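Local coordinates for protein putative arylalkylamine N-Acetyltransferase 7 (Aedes aegypti, PDB 4FD7) that probably transfers acetyl groups from acetyl-CoA to amine substrates, as expected of an arylalkylamine N-acetyltransferase of the GNAT family, at residues R46-Y51 against G152-P157; D105-S110 against N137-Y142. One frame throughout, in Å; residues are numbered along the deposited sequence.

How the contacts relate
Contact 1 is the more buried of the two, with none of its touching residues exposed, and sets helix 41-55 across strand 146-155. Contact 2 lies at the surface, where helix 138-142 meets the end of strand 98-108. Their centres are about 27 Å apart on opposite sides of the chain's centre, yet they work on neighbouring strands of one antiparallel sheet, and helix 138-142 is followed, after a short link, by strand 146-155. Along the chain, contact 2 is nested inside the loop closed by contact 1. The chemistry follows the location: aromatic rings, a thioether and a serine hydroxyl pack closely in contact 1, whereas contact 2 combines a salt bridge between exposed side chains with one phenylalanine ring pressed against backbone.

Contact 1: residues R46-Y51 against G152-P157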
ATOM      1  N   ARG A  46     -11.390  -8.178  -3.670  1.00 18.98           N
ATOM      2  CA  ARG A  46     -12.437  -8.329  -2.678  1.00 18.91           C
ATOM      3  C   ARG A  46     -11.873  -8.177  -1.273  1.00 18.85           C
ATOM      4  O   ARG A  46     -12.476  -7.509  -0.423  1.00 19.42           O
ATOM      5  CB  ARG A  46     -13.208  -9.638  -2.888  1.00 20.43           C
ATOM      6  CG  ARG A  46     -14.238  -9.490  -3.998  1.00 20.77           C
ATOM      7  CD  ARG A  46     -14.657 -10.800  -4.669  1.00 22.63           C
ATOM      8  NE  ARG A  46     -15.469 -10.509  -5.852  1.00 19.12           N
ATOM      9  CZ  ARG A  46     -16.183 -11.408  -6.531  1.00 22.25           C
ATOM     10  NH1 ARG A  46     -16.193 -12.684  -6.174  1.00 21.90           N
ATOM     11  NH2 ARG A  46     -16.900 -11.023  -7.578  1.00 22.18           N
ATOM     12  N   HIS A  47     -10.675  -8.717  -1.061  1.00 16.82           N
ATOM     13  CA  HIS A  47     -10.034  -8.594   0.233  1.00 17.64           C
ATOM     14  C   HIS A  47      -9.835  -7.107   0.523  1.00 17.19           C
ATOM     15  O   HIS A  47     -10.161  -6.627   1.615  1.00 17.26           O
ATOM     16  CB  HIS A  47      -8.697  -9.334   0.206  1.00 16.32           C
ATOM     17  CG  HIS A  47      -7.985  -9.366   1.513  1.00 19.41           C
ATOM     18  ND1 HIS A  47      -7.283  -8.289   2.007  1.00 18.49           N
ATOM     19  CD2 HIS A  47      -7.810 -10.370   2.407  1.00 18.43           C
ATOM     20  CE1 HIS A  47      -6.735  -8.616   3.161  1.00 18.84           C
ATOM     21  NE2 HIS A  47      -7.038  -9.877   3.420  1.00 19.28           N
ATOM     22  N   MET A  48      -9.365  -6.369  -0.481  1.00 17.33           N
ATOM     23  CA  MET A  48      -9.129  -4.942  -0.289  1.00 18.06           C
ATOM     24  C   MET A  48     -10.444  -4.247   0.069  1.00 17.41           C
ATOM     25  O   MET A  48     -10.476  -3.397   0.954  1.00 17.39           O
ATOM     26  CB  MET A  48      -8.490  -4.314  -1.534  1.00 17.26           C
ATOM     27  CG  MET A  48      -7.060  -4.806  -1.840  1.00 16.10           C
ATOM     28  SD  MET A  48      -5.793  -4.298  -0.637  1.00 21.55           S
ATOM     29  CE  MET A  48      -5.782  -2.537  -0.854  1.00 17.23           C
ATOM     30  N   CYS A  49     -11.535  -4.637  -0.584  1.00 15.73           N
ATOM     31  CA  CYS A  49     -12.805  -3.990  -0.316  1.00 15.27           C
ATOM     32  C   CYS A  49     -13.347  -4.377   1.040  1.00 18.55           C
ATOM     33  O   CYS A  49     -14.050  -3.594   1.680  1.00 21.51           O
ATOM     34  CB  CYS A  49     -13.813  -4.377  -1.385  1.00 17.49           C
ATOM     35  SG  CYS A  49     -13.365  -3.695  -2.966  1.00 19.09           S
ATOM     36  N   ASP A  50     -13.018  -5.582   1.497  1.00 19.96           N
ATOM     37  CA  ASP A  50     -13.686  -6.102   2.683  1.00 18.36           C
ATOM     38  C   ASP A  50     -13.032  -5.538   3.922  1.00 19.64           C
ATOM     39  O   ASP A  50     -13.669  -5.371   4.965  1.00 20.11           O
ATOM     40  CB  ASP A  50     -13.583  -7.626   2.736  1.00 18.80           C
ATOM     41  CG  ASP A  50     -14.590  -8.312   1.853  1.00 21.42           C
ATOM     42  OD1 ASP A  50     -15.512  -7.634   1.362  1.00 22.00           O
ATOM     43  OD2 ASP A  50     -14.460  -9.540   1.655  1.00 23.20           O
ATOM     44  N   TYR A  51     -11.744  -5.266   3.803  1.00 17.65           N
ATOM     45  CA  TYR A  51     -10.968  -4.889   4.962  1.00 16.41           C
ATOM     46  C   TYR A  51     -10.350  -3.498   4.855  1.00 17.55           C
ATOM     47  O   TYR A  51     -10.732  -2.597   5.595  1.00 19.25           O
ATOM     48  CB  TYR A  51      -9.937  -5.975   5.251  1.00 19.58           C
ATOM     49  CG  TYR A  51     -10.580  -7.341   5.335  1.00 18.96           C
ATOM     50  CD1 TYR A  51     -11.502  -7.634   6.338  1.00 21.25           C
ATOM     51  CD2 TYR A  51     -10.290  -8.327   4.403  1.00 20.11           C
ATOM     52  CE1 TYR A  51     -12.104  -8.881   6.422  1.00 22.97           C
ATOM     53  CE2 TYR A  51     -10.886  -9.586   4.479  1.00 21.23           C
ATOM     54  CZ  TYR A  51     -11.791  -9.854   5.485  1.00 23.56           C
ATOM     55  OH  TYR A  51     -12.376 -11.098   5.558  1.00 23.01           O
ATOM     56  N   GLY A 152      -2.508   0.934  -0.886  1.00 16.05           N
ATOM     57  CA  GLY A 152      -3.236   0.199   0.137  1.00 14.62           C
ATOM     58  C   GLY A 152      -2.636  -1.138   0.528  1.00 15.88           C
ATOM     59  O   GLY A 152      -2.290  -1.960  -0.337  1.00 15.21           O
ATOM     60  N   LEU A 153      -2.513  -1.349   1.837  1.00 16.21           N
ATOM     61  CA  LEU A 153      -2.140  -2.645   2.398  1.00 17.61           C
ATOM     62  C   LEU A 153      -3.280  -3.100   3.304  1.00 20.43           C
ATOM     63  O   LEU A 153      -3.630  -2.408   4.268  1.00 19.13           O
ATOM     64  CB  LEU A 153      -0.828  -2.557   3.192  1.00 17.16           C
ATOM     65  CG  LEU A 153      -0.102  -3.880   3.521  1.00 15.24           C
ATOM     66  CD1 LEU A 153       1.334  -3.629   3.962  1.00 16.71           C
ATOM     67  CD2 LEU A 153      -0.806  -4.714   4.589  1.00 19.16           C
ATOM     68  N   SER A 154      -3.850  -4.259   2.976  1.00 20.14           N
ATOM     69  CA  SER A 154      -4.970  -4.837   3.709  1.00 20.62           C
ATOM     70  C   SER A 154      -4.514  -6.098   4.434  1.00 20.42           C
ATOM     71  O   SER A 154      -3.812  -6.926   3.868  1.00 18.14           O
ATOM     72  CB  SER A 154      -6.077  -5.186   2.726  1.00 20.02           C
ATOM     73  OG  SER A 154      -7.265  -5.605   3.373  1.00 23.06           O
ATOM     74  N   VAL A 155      -4.898  -6.240   5.698  1.00 20.45           N
ATOM     75  CA  VAL A 155      -4.645  -7.482   6.428  1.00 19.99           C
ATOM     76  C   VAL A 155      -5.949  -7.956   7.046  1.00 21.89           C
ATOM     77  O   VAL A 155      -6.673  -7.152   7.634  1.00 22.35           O
ATOM     78  CB  VAL A 155      -3.598  -7.298   7.539  1.00 22.91           C
ATOM     79  CG1 VAL A 155      -3.677  -8.436   8.584  1.00 19.45           C
ATOM     80  CG2 VAL A 155      -2.183  -7.188   6.948  1.00 20.72           C
ATOM     81  N   ASP A 156      -6.252  -9.246   6.903  1.00 20.41           N
ATOM     82  CA  ASP A 156      -7.470  -9.795   7.488  1.00 21.47           C
ATOM     83  C   ASP A 156      -7.365  -9.661   8.997  1.00 20.06           C
ATOM     84  O   ASP A 156      -6.397 -10.125   9.597  1.00 20.31           O
ATOM     85  CB  ASP A 156      -7.631 -11.259   7.089  1.00 22.57           C
ATOM     86  CG  ASP A 156      -8.948 -11.863   7.555  1.00 25.35           C
ATOM     87  OD1 ASP A 156      -9.518 -11.405   8.571  1.00 22.00           O
ATOM     88  OD2 ASP A 156      -9.408 -12.812   6.895  1.00 25.89           O
ATOM     89  N   PRO A 157      -8.364  -9.008   9.614  1.00 22.95           N
ATOM     90  CA  PRO A 157      -8.446  -8.789  11.055  1.00 21.28           C
ATOM     91  C   PRO A 157      -8.165 -10.033  11.895  1.00 23.98           C
ATOM     92  O   PRO A 157      -7.587  -9.894  12.970  1.00 22.99           O
ATOM     93  CB  PRO A 157      -9.896  -8.342  11.236  1.00 24.38           C
ATOM     94  CG  PRO A 157     -10.183  -7.600  10.000  1.00 24.62           C
ATOM     95  CD  PRO A 157      -9.492  -8.373   8.910  1.00 21.67           C
TER
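His-47 has CG anti to its backbone N (chi1 -176°) and Ser-154 has OG anti to its own (chi1 -173°), which carries both atoms into the space between helix and strand; the turn of the imidazole at chi2 then sets ND1 of His-47 3.0 Å from OG of Ser-154. The imidazole presents its edge to the strand, near the backbone N atoms of Val-155 and Asp-156. One face of the imidazole is covered by CD2 of Tyr-51, 3.6 Å above the ring centre. CB of Tyr-51 reaches the same hydroxyl, 3.3 Å from Ser-154 OG, so the hydroxyl sits against residues one helical turn apart. Phe-52 N adds a weak hydrogen bond to that oxygen, while NE2 of His-47 is weakly bonded to Val-99 O on the adjoining strand.

This is the GNAT sheet with a helix laid over it: the 46-51 part of helix 41-55 crosses strand segment 152-155 at 80°, and beyond the strand the chain runs into helix 164-170 through the loop that in this family holds the acetyl-CoA pyrophosphate. Met-48, which also touches Trp-78 of helix 68-81, bends at chi2 and chi3; its SD lies 3.5 Å from CB of Ser-154 and its CE 3.6 Å from O of Gly-152. At the other end, CD1 of Tyr-51 touches CD of Pro-157 at 3.3 Å. The Tyr-51 hydroxyl OH stays 3.7 Å from OD2 of Asp-156, a carboxylate oxygen that forms a salt bridge with Lys-158.

Contact 2: residues D105-S110 against N137-Y142; sequences DVASRS and NIFDRY
Arg-109 and Asp-140 form a salt bridge, with NH1 of the arginine 2.8 Å from OD1 of the aspartate. The bond is nearly straight, 176° at the hydrogen. OD1 lies in the guanidinium plane, whereas the N-H comes at the carboxylate from above its plane. A water spans the same pair weakly: Arg-109 NH2 gives it a hydrogen at 3.2 Å, and it gives one to Asp-140 OD1 at 3.4 Å. The other nitrogens of the guanidinium turn to the chain just ahead of strand 146-155, NE in a salt bridge with Asp-145 and NH2 in a weak hydrogen bond to Val-144 O.

The arginine chain leaves with CG anti to the backbone N and bends at chi3 (-79°), which turns NE; the guanidinium beyond it lies with one face over CB of Phe-139, its NH2 3.6 Å from that carbon. Arginine and phenylalanine run antiparallel alongside one another, and the phenyl ring lies against the backbone of Arg-109. There Arg-109 CA makes a CH-pi contact, 3.7 Å from the centroid of the Phe-139 ring and only 8° off its normal. CZ of Phe-139 approaches the carbonyl carbon C of Ser-108 to 3.3 Å, and Ala-107 O lies at the ring edge, 3.8 Å from CE1 of Phe-139. Tyr-147, on the next strand, also meets this ring.

Helix 138-142 is thus packed against the end of strand 98-108, on the connection that joins two adjacent strands of the GNAT sheet. With acidic partners in both Asp-140 and Asp-145, the guanidinium is probably held charged and restricted in rotation, while CB of Phe-139 lies against its face and the phenyl ring packs on the backbone of residues 108-109.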
ATOM      1  N   ASP A 105       2.428  -0.343  -7.518  1.00 13.13           N
ATOM      2  CA  ASP A 105       2.881  -0.091  -8.888  1.00 13.23           C
ATOM      3  C   ASP A 105       4.142   0.755  -8.874  1.00 14.82           C
ATOM      4  O   ASP A 105       4.669   1.051  -7.811  1.00 14.69           O
ATOM      5  CB  ASP A 105       1.775   0.518  -9.761  1.00 15.36           C
ATOM      6  CG  ASP A 105       1.409   1.934  -9.365  1.00 17.75           C
ATOM      7  OD1 ASP A 105       1.961   2.479  -8.385  1.00 19.76           O
ATOM      8  OD2 ASP A 105       0.530   2.501 -10.048  1.00 21.98           O
ATOM      9  N   VAL A 106       4.636   1.152 -10.042  1.00 12.94           N
ATOM     10  CA  VAL A 106       5.849   1.960 -10.070  1.00 12.61           C
ATOM     11  C   VAL A 106       5.535   3.415 -10.411  1.00 14.95           C
ATOM     12  O   VAL A 106       4.856   3.693 -11.401  1.00 16.82           O
ATOM     13  CB  VAL A 106       6.899   1.352 -11.017  1.00 13.79           C
ATOM     14  CG1 VAL A 106       8.147   2.251 -11.136  1.00 14.62           C
ATOM     15  CG2 VAL A 106       7.287  -0.043 -10.518  1.00 14.91           C
ATOM     16  N   ALA A 107       5.975   4.328  -9.546  1.00 14.39           N
ATOM     17  CA  ALA A 107       5.842   5.757  -9.792  1.00 15.68           C
ATOM     18  C   ALA A 107       7.056   6.187 -10.611  1.00 16.48           C
ATOM     19  O   ALA A 107       8.174   5.732 -10.365  1.00 15.85           O
ATOM     20  CB  ALA A 107       5.779   6.518  -8.491  1.00 16.01           C
ATOM     21  N   SER A 108       6.821   7.035 -11.606  1.00 17.73           N
ATOM     22  CA  SER A 108       7.887   7.494 -12.486  1.00 18.45           C
ATOM     23  C   SER A 108       7.842   9.003 -12.582  1.00 19.63           C
ATOM     24  O   SER A 108       6.784   9.603 -12.435  1.00 17.22           O
ATOM     25  CB  SER A 108       7.738   6.881 -13.878  1.00 19.89           C
ATOM     26  OG  SER A 108       7.791   5.461 -13.820  1.00 20.49           O
ATOM     27  N   ARG A 109       9.009   9.593 -12.825  1.00 17.62           N
ATOM     28  CA  ARG A 109       9.199  11.028 -12.801  1.00 20.19           C
ATOM     29  C   ARG A 109       8.253  11.725 -13.769  1.00 22.76           C
ATOM     30  O   ARG A 109       7.753  12.819 -13.489  1.00 22.02           O
ATOM     31  CB  ARG A 109      10.658  11.333 -13.143  1.00 18.14           C
ATOM     32  CG  ARG A 109      11.063  12.794 -13.029  1.00 20.68           C
ATOM     33  CD  ARG A 109      12.471  12.989 -13.565  1.00 19.98           C
ATOM     34  NE  ARG A 109      13.489  12.580 -12.597  1.00 19.68           N
ATOM     35  CZ  ARG A 109      13.949  13.366 -11.626  1.00 16.76           C
ATOM     36  NH1 ARG A 109      13.493  14.605 -11.491  1.00 20.23           N
ATOM     37  NH2 ARG A 109      14.870  12.917 -10.780  1.00 19.48           N
ATOM     38  N   SER A 110       7.985  11.081 -14.899  1.00 22.49           N
ATOM     39  CA  SER A 110       7.188  11.717 -15.932  1.00 23.72           C
ATOM     40  C   SER A 110       5.681  11.658 -15.655  1.00 25.82           C
ATOM     41  O   SER A 110       4.915  12.365 -16.310  1.00 26.01           O
ATOM     42  CB  SER A 110       7.533  11.171 -17.321  1.00 26.95           C
ATOM     43  OG  SER A 110       7.359   9.772 -17.420  1.00 28.14           O
ATOM     44  N   ASN A 137       8.889  14.860  -2.614  1.00 13.09           N
ATOM     45  CA  ASN A 137       9.912  15.235  -3.587  1.00 15.52           C
ATOM     46  C   ASN A 137      10.926  14.101  -3.835  1.00 17.03           C
ATOM     47  O   ASN A 137      12.132  14.331  -3.979  1.00 13.55           O
ATOM     48  CB  ASN A 137      10.606  16.505  -3.084  1.00 17.07           C
ATOM     49  CG  ASN A 137      11.479  17.173  -4.127  1.00 19.80           C
ATOM     50  OD1 ASN A 137      11.322  16.970  -5.342  1.00 21.02           O
ATOM     51  ND2 ASN A 137      12.406  18.002  -3.652  1.00 17.60           N
ATOM     52  N   ILE A 138      10.409  12.876  -3.919  1.00 16.68           N
ATOM     53  CA  ILE A 138      11.230  11.659  -3.972  1.00 15.54           C
ATOM     54  C   ILE A 138      12.260  11.615  -5.121  1.00 15.53           C
ATOM     55  O   ILE A 138      13.436  11.267  -4.903  1.00 14.77           O
ATOM     56  CB  ILE A 138      10.322  10.402  -4.002  1.00 16.23           C
ATOM     57  CG1 ILE A 138       9.458  10.334  -2.733  1.00 15.31           C
ATOM     58  CG2 ILE A 138      11.154   9.141  -4.131  1.00 14.61           C
ATOM     59  CD1 ILE A 138      10.279  10.122  -1.436  1.00 14.41           C
ATOM     60  N   PHE A 139      11.841  11.995  -6.324  1.00 15.64           N
ATOM     61  CA  PHE A 139      12.702  11.833  -7.503  1.00 14.77           C
ATOM     62  C   PHE A 139      13.927  12.713  -7.427  1.00 14.70           C
ATOM     63  O   PHE A 139      15.036  12.248  -7.642  1.00 14.97           O
ATOM     64  CB  PHE A 139      11.951  12.135  -8.803  1.00 16.73           C
ATOM     65  CG  PHE A 139      10.753  11.263  -9.017  1.00 18.07           C
ATOM     66  CD1 PHE A 139      10.903   9.934  -9.397  1.00 14.98           C
ATOM     67  CD2 PHE A 139       9.476  11.766  -8.821  1.00 18.45           C
ATOM     68  CE1 PHE A 139       9.789   9.124  -9.596  1.00 17.23           C
ATOM     69  CE2 PHE A 139       8.359  10.954  -9.019  1.00 17.23           C
ATOM     70  CZ  PHE A 139       8.525   9.633  -9.398  1.00 17.53           C
ATOM     71  N   ASP A 140      13.729  13.986  -7.098  1.00 15.57           N
ATOM     72  CA  ASP A 140      14.864  14.897  -6.973  1.00 16.94           C
ATOM     73  C   ASP A 140      15.708  14.632  -5.728  1.00 15.68           C
ATOM     74  O   ASP A 140      16.922  14.758  -5.766  1.00 16.56           O
ATOM     75  CB  ASP A 140      14.398  16.350  -6.992  1.00 18.87           C
ATOM     76  CG  ASP A 140      13.948  16.799  -8.370  1.00 20.40           C
ATOM     77  OD1 ASP A 140      14.386  16.199  -9.371  1.00 19.65           O
ATOM     78  OD2 ASP A 140      13.167  17.772  -8.452  1.00 22.04           O
ATOM     79  N   ARG A 141      15.063  14.274  -4.623  1.00 15.86           N
ATOM     80  CA  ARG A 141      15.788  13.998  -3.388  1.00 15.47           C
ATOM     81  C   ARG A 141      16.728  12.812  -3.525  1.00 16.28           C
ATOM     82  O   ARG A 141      17.831  12.822  -2.976  1.00 16.19           O
ATOM     83  CB  ARG A 141      14.822  13.761  -2.231  1.00 16.11           C
ATOM     84  CG  ARG A 141      14.463  15.045  -1.505  1.00 17.90           C
ATOM     85  CD  ARG A 141      13.549  14.795  -0.328  1.00 18.95           C
ATOM     86  NE  ARG A 141      14.097  13.825   0.620  1.00 19.84           N
ATOM     87  CZ  ARG A 141      13.443  12.741   1.028  1.00 20.54           C
ATOM     88  NH1 ARG A 141      12.221  12.490   0.563  1.00 19.59           N
ATOM     89  NH2 ARG A 141      14.005  11.901   1.896  1.00 17.74           N
ATOM     90  N   TYR A 142      16.292  11.787  -4.246  1.00 13.62           N
ATOM     91  CA  TYR A 142      17.145  10.615  -4.418  1.00 17.23           C
ATOM     92  C   TYR A 142      17.822  10.520  -5.789  1.00 16.51           C
ATOM     93  O   TYR A 142      18.607   9.596  -6.024  1.00 15.57           O
ATOM     94  CB  TYR A 142      16.340   9.347  -4.162  1.00 14.87           C
ATOM     95  CG  TYR A 142      16.011   9.091  -2.710  1.00 15.75           C
ATOM     96  CD1 TYR A 142      14.753   9.365  -2.196  1.00 16.09           C
ATOM     97  CD2 TYR A 142      16.955   8.530  -1.860  1.00 16.16           C
ATOM     98  CE1 TYR A 142      14.446   9.089  -0.860  1.00 16.66           C
ATOM     99  CE2 TYR A 142      16.661   8.264  -0.536  1.00 15.36           C
ATOM    100  CZ  TYR A 142      15.416   8.542  -0.036  1.00 18.42           C
ATOM    101  OH  TYR A 142      15.155   8.257   1.299  1.00 16.52           O
TER
HETATM  102  O   HOH W   1      17.393  14.624  -9.839  1.00 27.25           O